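Local coordinates for protein bifunctional enzyme cysn/cysc (Mycobacterium tuberculosis, PDB 4BZP) that phosphorylates adenosine 5'-phosphosulfate at its 3' position with ATP, as the APS kinase of the sulfate-activating complex, at residues Gly5-Phe10 with Val80-Ile85. Residues are numbered along the deposited sequence; the frame is centred on the assembly and turned at random.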
ATOM      1  N   GLY A   5      12.678   3.366   6.134  1.00 12.87           N
ATOM      2  CA  GLY A   5      12.546   2.156   6.913  1.00 10.78           C
ATOM      3  C   GLY A   5      13.164   0.954   6.183  1.00  9.90           C
ATOM      4  O   GLY A   5      13.954   1.100   5.259  1.00 10.21           O
ATOM      5  N   LYS A   6      12.766  -0.199   6.613  1.00  8.71           N
ATOM      6  CA  LYS A   6      13.340  -1.461   6.179  1.00  8.33           C
ATOM      7  C   LYS A   6      12.248  -2.477   6.269  1.00  7.54           C
ATOM      8  O   LYS A   6      11.242  -2.268   6.973  1.00  7.32           O
ATOM      9  CB  LYS A   6      14.432  -1.898   7.155  1.00  9.68           C
ATOM     10  CG  LYS A   6      15.508  -0.879   7.462  1.00 12.12           C
ATOM     11  CD  LYS A   6      16.556  -1.355   8.404  1.00 14.04           C
ATOM     12  CE  LYS A   6      17.539  -0.197   8.688  1.00 17.27           C
ATOM     13  NZ  LYS A   6      18.409  -0.616   9.819  1.00 20.82           N
ATOM     14  N   THR A   7      12.471  -3.627   5.623  1.00  6.64           N
ATOM     15  CA  THR A   7      11.521  -4.743   5.677  1.00  6.46           C
ATOM     16  C   THR A   7      12.109  -6.034   6.189  1.00  5.97           C
ATOM     17  O   THR A   7      13.172  -6.461   5.735  1.00  6.04           O
ATOM     18  CB  THR A   7      10.888  -5.013   4.290  1.00  6.06           C
ATOM     19  OG1 THR A   7      10.143  -3.832   3.911  1.00  5.73           O
ATOM     20  CG2 THR A   7       9.961  -6.238   4.264  1.00  6.19           C
ATOM     21  N   VAL A   8      11.415  -6.654   7.151  1.00  5.64           N
ATOM     22  CA  VAL A   8      11.694  -7.995   7.580  1.00  6.27           C
ATOM     23  C   VAL A   8      10.657  -8.922   6.968  1.00  5.79           C
ATOM     24  O   VAL A   8       9.468  -8.787   7.257  1.00  6.66           O
ATOM     25  CB  VAL A   8      11.648  -8.098   9.116  1.00  7.07           C
ATOM     26  CG1 VAL A   8      11.949  -9.526   9.547  1.00  8.75           C
ATOM     27  CG2 VAL A   8      12.616  -7.122   9.739  1.00  8.30           C
ATOM     28  N   TRP A   9      11.089  -9.845   6.129  1.00  5.88           N
ATOM     29  CA  TRP A   9      10.233 -10.756   5.362  1.00  6.11           C
ATOM     30  C   TRP A   9      10.386 -12.117   5.974  1.00  6.22           C
ATOM     31  O   TRP A   9      11.447 -12.798   5.809  1.00  6.20           O
ATOM     32  CB  TRP A   9      10.662 -10.755   3.904  1.00  6.89           C
ATOM     33  CG  TRP A   9       9.732 -11.388   2.938  1.00  7.66           C
ATOM     34  CD1 TRP A   9       9.699 -12.672   2.579  1.00 10.27           C
ATOM     35  CD2 TRP A   9       8.688 -10.716   2.186  1.00  8.15           C
ATOM     36  NE1 TRP A   9       8.681 -12.872   1.670  1.00 10.98           N
ATOM     37  CE2 TRP A   9       8.074 -11.677   1.391  1.00  8.60           C
ATOM     38  CE3 TRP A   9       8.233  -9.403   2.105  1.00  7.43           C
ATOM     39  CZ2 TRP A   9       7.009 -11.352   0.516  1.00  8.41           C
ATOM     40  CZ3 TRP A   9       7.174  -9.130   1.244  1.00  8.46           C
ATOM     41  CH2 TRP A   9       6.608 -10.091   0.513  1.00  8.10           C
ATOM     42  N   PHE A  10       9.380 -12.570   6.702  0.50  5.84           N
ATOM     43  CA  PHE A  10       9.425 -13.884   7.239  0.50  5.96           C
ATOM     44  C   PHE A  10       9.149 -14.932   6.181  0.50  6.25           C
ATOM     45  O   PHE A  10       8.635 -14.722   5.038  0.50  6.37           O
ATOM     46  CB  PHE A  10       8.435 -14.052   8.369  0.50  5.92           C
ATOM     47  CG  PHE A  10       8.772 -13.265   9.580  0.50  5.69           C
ATOM     48  CD1 PHE A  10       8.373 -11.950   9.687  0.50  6.06           C
ATOM     49  CD2 PHE A  10       9.513 -13.825  10.605  0.50  6.02           C
ATOM     50  CE1 PHE A  10       8.722 -11.205  10.784  0.50  5.93           C
ATOM     51  CE2 PHE A  10       9.866 -13.081  11.702  0.50  5.77           C
ATOM     52  CZ  PHE A  10       9.418 -11.779  11.820  0.50  5.95           C
ATOM     53  N   VAL A  80       8.846  -2.491   8.525  1.00  6.13           N
ATOM     54  CA  VAL A  80       7.752  -3.348   8.050  1.00  5.99           C
ATOM     55  C   VAL A  80       8.058  -4.814   8.352  1.00  5.76           C
ATOM     56  O   VAL A  80       9.159  -5.264   8.065  1.00  6.45           O
ATOM     57  CB  VAL A  80       7.495  -3.177   6.553  1.00  5.99           C
ATOM     58  CG1 VAL A  80       6.262  -3.954   6.083  1.00  6.62           C
ATOM     59  CG2 VAL A  80       7.301  -1.690   6.212  1.00  6.58           C
ATOM     60  N   LEU A  81       7.106  -5.515   8.910  1.00  5.76           N
ATOM     61  CA  LEU A  81       7.255  -6.925   9.307  1.00  6.09           C
ATOM     62  C   LEU A  81       6.223  -7.707   8.551  1.00  5.76           C
ATOM     63  O   LEU A  81       5.004  -7.418   8.690  1.00  6.14           O
ATOM     64  CB  LEU A  81       7.032  -7.047  10.796  1.00  7.01           C
ATOM     65  CG  LEU A  81       8.036  -6.237  11.616  1.00  8.37           C
ATOM     66  CD1 LEU A  81       7.457  -5.647  12.882  1.00  8.68           C
ATOM     67  CD2 LEU A  81       9.236  -7.105  11.963  1.00  9.21           C
ATOM     68  N   VAL A  82       6.637  -8.661   7.722  1.00  5.52           N
ATOM     69  CA  VAL A  82       5.713  -9.387   6.823  1.00  5.82           C
ATOM     70  C   VAL A  82       5.737 -10.851   7.183  1.00  6.16           C
ATOM     71  O   VAL A  82       6.676 -11.591   6.817  1.00  6.14           O
ATOM     72  CB  VAL A  82       6.133  -9.212   5.374  1.00  6.32           C
ATOM     73  CG1 VAL A  82       5.113  -9.889   4.450  1.00  6.95           C
ATOM     74  CG2 VAL A  82       6.282  -7.750   5.032  1.00  6.56           C
ATOM     75  N   PRO A  83       4.686 -11.323   7.895  1.00  6.08           N
ATOM     76  CA  PRO A  83       4.670 -12.719   8.316  1.00  6.56           C
ATOM     77  C   PRO A  83       3.962 -13.688   7.393  1.00  7.87           C
ATOM     78  O   PRO A  83       3.170 -14.552   7.894  1.00 10.30           O
ATOM     79  CB  PRO A  83       3.940 -12.637   9.637  1.00  6.87           C
ATOM     80  CG  PRO A  83       2.955 -11.546   9.442  1.00  6.98           C
ATOM     81  CD  PRO A  83       3.672 -10.527   8.615  1.00  6.82           C
ATOM     82  N   ALA A  84       4.393 -13.747   6.157  1.00  7.94           N
ATOM     83  CA  ALA A  84       3.783 -14.646   5.163  1.00  7.92           C
ATOM     84  C   ALA A  84       4.560 -15.939   5.062  1.00  7.52           C
ATOM     85  O   ALA A  84       5.768 -15.994   5.322  1.00  8.50           O
ATOM     86  CB  ALA A  84       3.690 -13.953   3.823  1.00 10.05           C
ATOM     87  N   ILE A  85       3.880 -16.999   4.692  1.00  6.74           N
ATOM     88  CA  ILE A  85       4.508 -18.293   4.556  1.00  6.31           C
ATOM     89  C   ILE A  85       5.614 -18.210   3.518  1.00  6.68           C
ATOM     90  O   ILE A  85       6.717 -18.746   3.743  1.00  6.09           O
ATOM     91  CB  ILE A  85       3.511 -19.391   4.218  1.00  6.18           C
ATOM     92  CG1 ILE A  85       2.615 -19.653   5.434  1.00  6.38           C
ATOM     93  CG2 ILE A  85       4.202 -20.723   3.820  1.00  6.43           C
ATOM     94  CD1 ILE A  85       1.469 -20.566   5.150  1.00  7.05           C
TER
HETATM   95  O   HOH W   1       6.671 -13.126   3.901  1.00 17.06           O
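Val82 packs against Trp9 on neighbouring parallel strands, 6-11 and 79-82, of the central sheet. Its CG1, anti to the backbone N (chi1 -176°), lies over one face of the indole, 4.0 Å from the centroid of the Trp9 six-membered ring, a CH-pi contact. Thr7 CG2 touches Val82 CG2 on the same side of the sheet, while Thr7 OG1 is hydrogen-bonded to His99 NE2; helix 56-75 covers Thr7 and Val80. On the reverse side, Leu81 CD2 reaches across to Val8 CB at 3.9 Å, and helix 18-31 lies against Leu81 and Phe10. The backbones are laced by four hydrogen bonds: Val80 N to Lys6 O, Val8 N to Val80 O, Val82 N to Val8 O and Phe10 N to Val82 O. The first is nearly straight (174° at the hydrogen), the last more bent (153°). Beyond it the pairing ends. Val82 O also lies in the plane of the Phe10 ring, at its edge, 3.4 Å from Phe10 CD1. Looser contact follows, where Phe10 O and Ala84 O, both acceptors, stand 3.1 Å apart and a water lies 2.8 Å from Phe10 O. Regular backbone bonding, which satisfies the buried amides and carbonyls it joins, thus gives way to diverging, water-lined ends, where Phe10 touches Lys18 of the ADP-binding P-loop and the side chain of Pro83 lies about 5 Å from the nucleotide.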